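Local coordinates for probable porin (Pseudomonas aeruginosa, PDB 4FSO), which probably forms a solute-conducting pore across the outer membrane, as a beta-barrel porin of the OprD family, at residues Thr383-Arg387 with Ser388-Val392; Met288-Leu291 with Asp292-Pro296; Gln201-Asp204 with Gly205-Leu208. All coordinates share one frame; numbering follows the deposited sequence.

Interaction 1: Thr383-Arg387 with Ser388-Val392; sequences TDFER and SARDV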
ATOM      1  N   THR A 383       4.608 -13.642  18.507  1.00 19.76           N
ATOM      2  CA  THR A 383       3.468 -14.536  18.405  1.00 39.39           C
ATOM      3  C   THR A 383       3.533 -15.599  19.495  1.00 45.21           C
ATOM      4  O   THR A 383       4.552 -15.764  20.171  1.00 33.86           O
ATOM      5  CB  THR A 383       3.424 -15.259  17.032  1.00 32.28           C
ATOM      6  OG1 THR A 383       4.492 -16.210  16.962  1.00 43.95           O
ATOM      7  CG2 THR A 383       3.549 -14.264  15.865  1.00 19.53           C
ATOM      8  N   ASP A 384       2.446 -16.334  19.668  1.00 40.23           N
ATOM      9  CA  ASP A 384       2.515 -17.490  20.537  1.00 26.13           C
ATOM     10  C   ASP A 384       2.451 -18.764  19.698  1.00 35.13           C
ATOM     11  O   ASP A 384       2.219 -19.831  20.242  1.00 34.33           O
ATOM     12  CB  ASP A 384       1.417 -17.459  21.587  1.00 21.40           C
ATOM     13  CG  ASP A 384       0.008 -17.525  20.987  1.00 50.22           C
ATOM     14  OD1 ASP A 384      -0.152 -17.463  19.749  1.00 56.36           O
ATOM     15  OD2 ASP A 384      -0.959 -17.630  21.769  1.00 51.99           O
ATOM     16  N   PHE A 385       2.656 -18.632  18.381  1.00 26.91           N
ATOM     17  CA  PHE A 385       2.691 -19.766  17.432  1.00 34.75           C
ATOM     18  C   PHE A 385       3.886 -19.626  16.480  1.00 40.38           C
ATOM     19  O   PHE A 385       4.082 -18.556  15.910  1.00 33.44           O
ATOM     20  CB  PHE A 385       1.384 -19.864  16.606  1.00 25.97           C
ATOM     21  CG  PHE A 385       1.001 -18.576  15.922  1.00 36.48           C
ATOM     22  CD1 PHE A 385       1.324 -18.362  14.595  1.00 36.74           C
ATOM     23  CD2 PHE A 385       0.363 -17.558  16.621  1.00 35.96           C
ATOM     24  CE1 PHE A 385       1.020 -17.164  13.973  1.00 27.52           C
ATOM     25  CE2 PHE A 385       0.045 -16.363  16.004  1.00 36.23           C
ATOM     26  CZ  PHE A 385       0.378 -16.168  14.673  1.00 33.53           C
ATOM     27  N   GLU A 386       4.676 -20.692  16.315  1.00 40.57           N
ATOM     28  CA  GLU A 386       5.863 -20.665  15.453  1.00 33.29           C
ATOM     29  C   GLU A 386       6.804 -19.519  15.816  1.00 31.99           C
ATOM     30  O   GLU A 386       7.227 -18.752  14.954  1.00 18.22           O
ATOM     31  CB  GLU A 386       5.459 -20.511  13.986  1.00 40.12           C
ATOM     32  CG  GLU A 386       5.563 -21.753  13.138  1.00 55.54           C
ATOM     33  CD  GLU A 386       4.210 -22.243  12.700  1.00 73.98           C
ATOM     34  OE1 GLU A 386       3.942 -22.242  11.481  1.00 70.93           O
ATOM     35  OE2 GLU A 386       3.413 -22.624  13.586  1.00 90.56           O
ATOM     36  N   ARG A 387       7.110 -19.400  17.098  1.00 36.29           N
ATOM     37  CA  ARG A 387       7.803 -18.225  17.620  1.00 32.31           C
ATOM     38  C   ARG A 387       9.137 -17.949  16.924  1.00 43.53           C
ATOM     39  O   ARG A 387       9.359 -16.835  16.424  1.00 44.22           O
ATOM     40  CB  ARG A 387       8.000 -18.352  19.131  1.00 25.19           C
ATOM     41  CG  ARG A 387       6.723 -18.210  19.957  1.00 28.27           C
ATOM     42  CD  ARG A 387       6.967 -18.678  21.377  1.00 39.09           C
ATOM     43  NE  ARG A 387       5.813 -18.490  22.263  1.00 56.74           N
ATOM     44  CZ  ARG A 387       4.816 -19.363  22.414  1.00 62.33           C
ATOM     45  NH1 ARG A 387       4.799 -20.501  21.722  1.00 56.11           N
ATOM     46  NH2 ARG A 387       3.822 -19.087  23.252  1.00 65.47           N
ATOM     47  N   SER A 388      10.002 -18.967  16.890  1.00 50.25           N
ATOM     48  CA  SER A 388      11.329 -18.864  16.273  1.00 51.75           C
ATOM     49  C   SER A 388      11.220 -18.383  14.830  1.00 54.66           C
ATOM     50  O   SER A 388      11.922 -17.455  14.404  1.00 61.09           O
ATOM     51  CB  SER A 388      12.078 -20.203  16.325  1.00 44.27           C
ATOM     52  OG  SER A 388      12.288 -20.636  17.665  1.00 58.50           O
ATOM     53  N   ALA A 389      10.314 -19.003  14.089  1.00 41.41           N
ATOM     54  CA  ALA A 389      10.153 -18.685  12.686  1.00 37.43           C
ATOM     55  C   ALA A 389       9.622 -17.263  12.413  1.00 43.68           C
ATOM     56  O   ALA A 389       9.993 -16.649  11.417  1.00 48.54           O
ATOM     57  CB  ALA A 389       9.280 -19.737  12.009  1.00 40.01           C
ATOM     58  N   ARG A 390       8.763 -16.717  13.265  1.00 45.66           N
ATOM     59  CA  ARG A 390       8.201 -15.421  12.894  1.00 40.79           C
ATOM     60  C   ARG A 390       8.310 -14.249  13.855  1.00 40.64           C
ATOM     61  O   ARG A 390       7.939 -13.135  13.478  1.00 36.13           O
ATOM     62  CB  ARG A 390       6.782 -15.538  12.352  1.00 35.85           C
ATOM     63  CG  ARG A 390       5.894 -16.420  13.128  1.00 48.15           C
ATOM     64  CD  ARG A 390       5.335 -17.485  12.221  1.00 55.47           C
ATOM     65  NE  ARG A 390       4.165 -17.059  11.462  1.00 49.38           N
ATOM     66  CZ  ARG A 390       3.313 -17.914  10.894  1.00 54.62           C
ATOM     67  NH1 ARG A 390       3.516 -19.224  11.024  1.00 46.10           N
ATOM     68  NH2 ARG A 390       2.258 -17.471  10.208  1.00 53.79           N
ATOM     69  N   ASP A 391       8.833 -14.463  15.060  1.00 27.92           N
ATOM     70  CA  ASP A 391       9.214 -13.312  15.884  1.00 34.45           C
ATOM     71  C   ASP A 391      10.330 -12.462  15.227  1.00 35.08           C
ATOM     72  O   ASP A 391      11.280 -13.007  14.677  1.00 32.49           O
ATOM     73  CB  ASP A 391       9.654 -13.779  17.261  1.00 33.71           C
ATOM     74  CG  ASP A 391       8.504 -14.289  18.092  1.00 41.04           C
ATOM     75  OD1 ASP A 391       7.368 -14.378  17.574  1.00 45.38           O
ATOM     76  OD2 ASP A 391       8.742 -14.612  19.273  1.00 42.72           O
ATOM     77  N   VAL A 392      10.201 -11.136  15.257  1.00 34.29           N
ATOM     78  CA  VAL A 392      11.276 -10.270  14.753  1.00 26.52           C
ATOM     79  C   VAL A 392      11.409  -8.946  15.458  1.00 22.76           C
ATOM     80  O   VAL A 392      10.421  -8.323  15.844  1.00 31.95           O
ATOM     81  CB  VAL A 392      11.115  -9.858  13.254  1.00 35.43           C
ATOM     82  CG1 VAL A 392      12.207 -10.481  12.394  1.00 38.36           C
ATOM     83  CG2 VAL A 392       9.722 -10.121  12.730  1.00 29.62           C
TER
HETATM   84  O   HOH W   1       6.886 -15.110  20.762  1.00 25.20           O
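Arg390 turns its guanidinium group over an edge of Phe385: CE1 of the ring sits above the centre of the guanidinium face, 3.9 Å from Arg390 CZ, and the two planes stand 75° apart. The ring thus meets the cation with its rim and does not stack on it. Bends at chi2 and chi3 carry the arginine back along the chain, where its NH1 forms a salt bridge with Glu386 OE1 at 3.1 Å, the carboxylate also being steeply turned against the guanidinium plane. Glu386 holds the N-cap position of the single-turn helix 387-390, part of the connection between the adjacent barrel strands 373-383 and 392-404. Within this turn Arg390 N donates to Glu386 O (3.1 Å) and Asp391 N to Arg387 O (2.8 Å). Asp391, with CG beside its backbone N (chi1 -71°), swings its carboxylate to the end of strand 373-383, where Thr383 N donates a hydrogen bond to Asp391 OD1 at 3.0 Å, on the syn side but 31° out of the carboxylate plane, while a water links Asp391 OD2 to Thr383 O. Thr383 OG1 donates instead to Phe385 O, from above the carbonyl plane.

Interaction 2: Met288-Leu291 with Asp292-Pro296; sequences MPYL and DGSNP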
ATOM      1  N   MET A 288      -7.143 -13.069   4.048  1.00 27.40           N
ATOM      2  CA  MET A 288      -7.457 -12.174   2.932  1.00 26.38           C
ATOM      3  C   MET A 288      -6.405 -12.265   1.811  1.00 37.47           C
ATOM      4  O   MET A 288      -5.216 -12.083   2.040  1.00 28.38           O
ATOM      5  CB  MET A 288      -7.635 -10.730   3.396  1.00 14.77           C
ATOM      6  CG  MET A 288      -7.987  -9.816   2.250  1.00 35.79           C
ATOM      7  SD  MET A 288      -7.828  -8.061   2.623  1.00 37.82           S
ATOM      8  CE  MET A 288      -7.843  -7.393   0.971  1.00 26.83           C
ATOM      9  N   PRO A 289      -6.844 -12.578   0.588  1.00 39.46           N
ATOM     10  CA  PRO A 289      -5.834 -12.701  -0.468  1.00 31.81           C
ATOM     11  C   PRO A 289      -5.400 -11.335  -1.034  1.00 28.06           C
ATOM     12  O   PRO A 289      -6.163 -10.385  -1.037  1.00 36.88           O
ATOM     13  CB  PRO A 289      -6.565 -13.527  -1.538  1.00 31.66           C
ATOM     14  CG  PRO A 289      -8.006 -13.142  -1.375  1.00 31.25           C
ATOM     15  CD  PRO A 289      -8.201 -12.931   0.121  1.00 29.87           C
ATOM     16  N   TYR A 290      -4.169 -11.245  -1.505  1.00 23.80           N
ATOM     17  CA  TYR A 290      -3.743 -10.078  -2.252  1.00 29.78           C
ATOM     18  C   TYR A 290      -2.509 -10.399  -3.064  1.00 34.33           C
ATOM     19  O   TYR A 290      -1.950 -11.491  -2.932  1.00 37.53           O
ATOM     20  CB  TYR A 290      -3.490  -8.879  -1.351  1.00 32.22           C
ATOM     21  CG  TYR A 290      -2.580  -9.109  -0.161  1.00 41.14           C
ATOM     22  CD1 TYR A 290      -3.065  -9.708   0.995  1.00 38.65           C
ATOM     23  CD2 TYR A 290      -1.251  -8.667  -0.167  1.00 47.39           C
ATOM     24  CE1 TYR A 290      -2.264  -9.884   2.102  1.00 43.77           C
ATOM     25  CE2 TYR A 290      -0.423  -8.845   0.948  1.00 39.09           C
ATOM     26  CZ  TYR A 290      -0.947  -9.454   2.083  1.00 46.28           C
ATOM     27  OH  TYR A 290      -0.183  -9.644   3.212  1.00 38.13           O
ATOM     28  N   LEU A 291      -2.098  -9.451  -3.907  1.00 31.92           N
ATOM     29  CA  LEU A 291      -0.985  -9.668  -4.843  1.00 26.20           C
ATOM     30  C   LEU A 291       0.403  -9.536  -4.200  1.00 27.91           C
ATOM     31  O   LEU A 291       0.657  -8.639  -3.377  1.00 24.83           O
ATOM     32  CB  LEU A 291      -1.079  -8.696  -6.019  1.00 20.43           C
ATOM     33  CG  LEU A 291      -2.375  -8.828  -6.800  1.00 28.03           C
ATOM     34  CD1 LEU A 291      -2.323  -7.940  -8.037  1.00 20.32           C
ATOM     35  CD2 LEU A 291      -2.642 -10.310  -7.133  1.00 22.02           C
ATOM     36  N   ASP A 292       1.292 -10.452  -4.570  1.00 22.43           N
ATOM     37  CA  ASP A 292       2.699 -10.295  -4.268  1.00 33.20           C
ATOM     38  C   ASP A 292       3.158  -8.963  -4.887  1.00 37.69           C
ATOM     39  O   ASP A 292       2.868  -8.679  -6.054  1.00 35.22           O
ATOM     40  CB  ASP A 292       3.475 -11.461  -4.865  1.00 36.29           C
ATOM     41  CG  ASP A 292       4.760 -11.733  -4.136  1.00 50.70           C
ATOM     42  OD1 ASP A 292       5.175 -10.888  -3.332  1.00 48.38           O
ATOM     43  OD2 ASP A 292       5.357 -12.803  -4.358  1.00 80.90           O
ATOM     44  N   GLY A 293       3.856  -8.150  -4.101  1.00 30.42           N
ATOM     45  CA  GLY A 293       4.241  -6.824  -4.540  1.00 37.56           C
ATOM     46  C   GLY A 293       3.226  -5.769  -4.151  1.00 45.73           C
ATOM     47  O   GLY A 293       3.268  -4.637  -4.626  1.00 52.86           O
ATOM     48  N   SER A 294       2.296  -6.148  -3.287  1.00 45.26           N
ATOM     49  CA  SER A 294       1.335  -5.198  -2.754  1.00 32.92           C
ATOM     50  C   SER A 294       1.240  -5.314  -1.242  1.00 34.81           C
ATOM     51  O   SER A 294       1.849  -6.192  -0.628  1.00 23.54           O
ATOM     52  CB  SER A 294      -0.053  -5.401  -3.376  1.00 23.20           C
ATOM     53  OG  SER A 294      -0.710  -6.530  -2.831  1.00 35.12           O
ATOM     54  N   ASN A 295       0.477  -4.406  -0.646  1.00 40.47           N
ATOM     55  CA  ASN A 295       0.117  -4.526   0.756  1.00 42.16           C
ATOM     56  C   ASN A 295      -1.384  -4.600   0.817  1.00 45.07           C
ATOM     57  O   ASN A 295      -2.064  -3.947   0.028  1.00 37.94           O
ATOM     58  CB  ASN A 295       0.585  -3.309   1.564  1.00 38.94           C
ATOM     59  CG  ASN A 295       2.023  -2.924   1.268  1.00 46.80           C
ATOM     60  OD1 ASN A 295       2.915  -3.786   1.206  1.00 50.60           O
ATOM     61  ND2 ASN A 295       2.259  -1.618   1.090  1.00 29.50           N
ATOM     62  N   PRO A 296      -1.916  -5.388   1.758  1.00 38.99           N
ATOM     63  CA  PRO A 296      -3.369  -5.358   1.896  1.00 18.33           C
ATOM     64  C   PRO A 296      -3.778  -4.007   2.479  1.00 18.94           C
ATOM     65  O   PRO A 296      -3.171  -3.489   3.411  1.00 31.82           O
ATOM     66  CB  PRO A 296      -3.644  -6.501   2.869  1.00 32.32           C
ATOM     67  CG  PRO A 296      -2.396  -6.583   3.708  1.00 20.57           C
ATOM     68  CD  PRO A 296      -1.263  -6.201   2.802  1.00 27.44           C
TER
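Two similar first torsions bring Tyr290 and Ser294 into this contact: each sets its side chain between the backbone N and the carbonyl carbon, with chi1 51° for Tyr290 and 76° for Ser294. The tyrosine ring is thereby laid beneath Pro296, and the serine hydroxyl is directed back to the carbonyl of Leu291. Pro296 covers one face of the ring in a CH-pi contact, its CD lying 3.6 Å from the ring centroid and 26° off the ring normal. That atom is displaced toward the CE2-CZ side, whereas Pro296 CB lies over the same face near the opposite rim, 3.7 Å from Tyr290 CE1, so the pyrrolidine spans the aromatic face. Ser294 OG comes to the ring edge near its plane, 3.5 Å from Tyr290 CD2. The same oxygen donates to Leu291 O at 2.6 Å, in the carbonyl plane and on a lone pair. A second, weak bond reaches this acceptor from Ser294 N at 3.0 Å, closing the type II beta turn from Leu291 to Ser294. Gly293 occupies the third position of the turn with positive phi, the backbone conformation that a type II turn favours for glycine. Met288 SD adds a looser apolar contact with Pro296 CB at 4.5 Å.

The tyrosine hydroxyl is held outside the turn: OH bonds to Asp306 OD2, and the ring also stacks with His178. The loop that carries the turn follows strand 273-283; its short strand 294-295 pairs antiparallel with strand 129-131, while Met288 packs against barrel strands 219-231, 236-248 and 258-270.

Interaction 3: Gln201-Asp204 with Gly205-Leu208; sequences QVND and GLLL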
ATOM      1  N   GLN A 201     -17.751  10.953  -4.606  1.00 37.57           N
ATOM      2  CA  GLN A 201     -17.444  11.933  -3.568  1.00 47.68           C
ATOM      3  C   GLN A 201     -18.717  12.685  -3.217  1.00 54.87           C
ATOM      4  O   GLN A 201     -19.020  13.720  -3.798  1.00 67.10           O
ATOM      5  CB  GLN A 201     -16.311  12.889  -3.978  1.00 41.46           C
ATOM      6  CG  GLN A 201     -15.839  13.853  -2.853  1.00 39.62           C
ATOM      7  CD  GLN A 201     -14.829  13.230  -1.856  1.00 54.04           C
ATOM      8  OE1 GLN A 201     -13.796  12.674  -2.250  1.00 52.46           O
ATOM      9  NE2 GLN A 201     -15.129  13.344  -0.562  1.00 60.16           N
ATOM     10  N   VAL A 202     -19.456  12.127  -2.263  1.00 56.14           N
ATOM     11  CA  VAL A 202     -20.756  12.634  -1.852  1.00 53.93           C
ATOM     12  C   VAL A 202     -20.698  14.089  -1.429  1.00 51.89           C
ATOM     13  O   VAL A 202     -21.475  14.905  -1.922  1.00 60.73           O
ATOM     14  CB  VAL A 202     -21.309  11.806  -0.708  1.00 55.55           C
ATOM     15  CG1 VAL A 202     -22.752  12.175  -0.459  1.00 59.07           C
ATOM     16  CG2 VAL A 202     -21.170  10.315  -1.030  1.00 57.20           C
ATOM     17  N   ASN A 203     -19.786  14.407  -0.512  1.00 47.57           N
ATOM     18  CA  ASN A 203     -19.439  15.799  -0.216  1.00 47.93           C
ATOM     19  C   ASN A 203     -17.966  15.988  -0.018  1.00 53.92           C
ATOM     20  O   ASN A 203     -17.167  15.059  -0.121  1.00 53.29           O
ATOM     21  CB  ASN A 203     -20.070  16.344   1.072  1.00 48.00           C
ATOM     22  CG  ASN A 203     -21.158  15.480   1.618  1.00 59.43           C
ATOM     23  OD1 ASN A 203     -20.899  14.577   2.410  1.00 63.85           O
ATOM     24  ND2 ASN A 203     -22.403  15.776   1.239  1.00 72.84           N
ATOM     25  N   ASP A 204     -17.642  17.220   0.342  1.00 62.45           N
ATOM     26  CA  ASP A 204     -16.304  17.614   0.718  1.00 64.74           C
ATOM     27  C   ASP A 204     -15.820  16.714   1.842  1.00 53.29           C
ATOM     28  O   ASP A 204     -14.634  16.420   1.942  1.00 44.70           O
ATOM     29  CB  ASP A 204     -16.306  19.079   1.174  1.00 75.95           C
ATOM     30  CG  ASP A 204     -17.311  19.938   0.404  1.00 85.63           C
ATOM     31  OD1 ASP A 204     -18.364  19.412  -0.031  1.00 83.04           O
ATOM     32  OD2 ASP A 204     -17.052  21.148   0.242  1.00 90.39           O
ATOM     33  N   GLY A 205     -16.745  16.265   2.683  1.00 55.22           N
ATOM     34  CA  GLY A 205     -16.362  15.451   3.821  1.00 51.85           C
ATOM     35  C   GLY A 205     -16.551  13.948   3.675  1.00 50.50           C
ATOM     36  O   GLY A 205     -16.377  13.219   4.648  1.00 47.61           O
ATOM     37  N   LEU A 206     -16.895  13.464   2.483  1.00 48.15           N
ATOM     38  CA  LEU A 206     -17.232  12.052   2.374  1.00 38.62           C
ATOM     39  C   LEU A 206     -17.080  11.402   1.001  1.00 42.84           C
ATOM     40  O   LEU A 206     -17.635  11.855   0.007  1.00 42.11           O
ATOM     41  CB  LEU A 206     -18.637  11.809   2.908  1.00 33.78           C
ATOM     42  CG  LEU A 206     -19.190  10.399   2.709  1.00 38.14           C
ATOM     43  CD1 LEU A 206     -18.406   9.353   3.524  1.00 26.63           C
ATOM     44  CD2 LEU A 206     -20.695  10.367   3.016  1.00 29.70           C
ATOM     45  N   LEU A 207     -16.346  10.299   0.989  1.00 41.18           N
ATOM     46  CA  LEU A 207     -16.031   9.584  -0.225  1.00 29.18           C
ATOM     47  C   LEU A 207     -16.441   8.098  -0.108  1.00 28.93           C
ATOM     48  O   LEU A 207     -16.084   7.397   0.837  1.00 26.31           O
ATOM     49  CB  LEU A 207     -14.540   9.755  -0.523  1.00 25.96           C
ATOM     50  CG  LEU A 207     -13.799   8.798  -1.456  1.00 36.07           C
ATOM     51  CD1 LEU A 207     -14.400   8.805  -2.849  1.00 29.10           C
ATOM     52  CD2 LEU A 207     -12.318   9.159  -1.510  1.00 37.26           C
ATOM     53  N   LEU A 208     -17.225   7.646  -1.081  1.00 29.15           N
ATOM     54  CA  LEU A 208     -17.730   6.281  -1.132  1.00 33.31           C
ATOM     55  C   LEU A 208     -16.981   5.535  -2.215  1.00 34.41           C
ATOM     56  O   LEU A 208     -16.626   6.106  -3.238  1.00 42.70           O
ATOM     57  CB  LEU A 208     -19.240   6.273  -1.436  1.00 32.70           C
ATOM     58  CG  LEU A 208     -20.187   6.209  -0.240  1.00 32.73           C
ATOM     59  CD1 LEU A 208     -19.664   7.078   0.898  1.00 27.69           C
ATOM     60  CD2 LEU A 208     -21.554   6.667  -0.671  1.00 35.15           C
TER
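The amide of Gln201 has Leu207 CB and Leu206 O on one side of its plane and Asn203 O at its NE2 edge. The setting is a beta hairpin of strands 193-203 and 206-215, closed by a type I turn from Asn203 to Leu206 and containing a classic beta bulge, with Val202 and Asn203 both opposite Leu206. Leu207 CB is offset from the middle of the amide, 3.5 Å from Gln201 OE1. Asn203 O, by contrast, lies only 11° out of the amide plane and receives Gln201 NE2 at 2.7 Å, nearly in line with its C=O bond. The placement of Leu206 O explains why it is no partner in spite of its 3.0 Å separation from Gln201 NE2: it stands well above the amide plane, in which both N-H bonds of NE2 lie, and the angle is too poor for a hydrogen bond. A bend at chi2 (82°) folds the glutamine chain over the end of the strand to reach these atoms.

Leu206 N returns to Asn203 O at 3.1 Å with an almost straight N-H...O angle of 171°. Asn203 O therefore accepts two bonds, one from a side chain and one from the backbone. The reverse bond, Asn203 N to Leu206 O, is weak at 3.4 Å.

On the face carrying Leu206, Asn203 OD1 approaches Leu206 CB at 3.6 Å. A bound detergent molecule touches this leucine, consistent with an apolar outer surface of the barrel. Val202 adds to the patch, its CB 4.0 Å from Leu206 CD2 and its CG2 3.7 Å from Leu208 CD2.

In the fold
Interaction 2 is the buried member, its centre about 9 Å from the centre of the chain, whereas the centres of interactions 1 and 3 lie about 24 and 22 Å away, on opposite sides. Interactions 1 and 3 each belong to a connection between neighbouring barrel strands, the first through a helical turn and the second through a tight hairpin; interaction 2 belongs to a longer loop folded inward against the barrel strands. The chemistry follows place: charged groups and water in the partly buried interaction 1, aromatic and proline packing in interaction 2, and an amide beside leucines at the surface in interaction 3. None touches another; 1 and 2 approach to about 11 Å between nearest atoms.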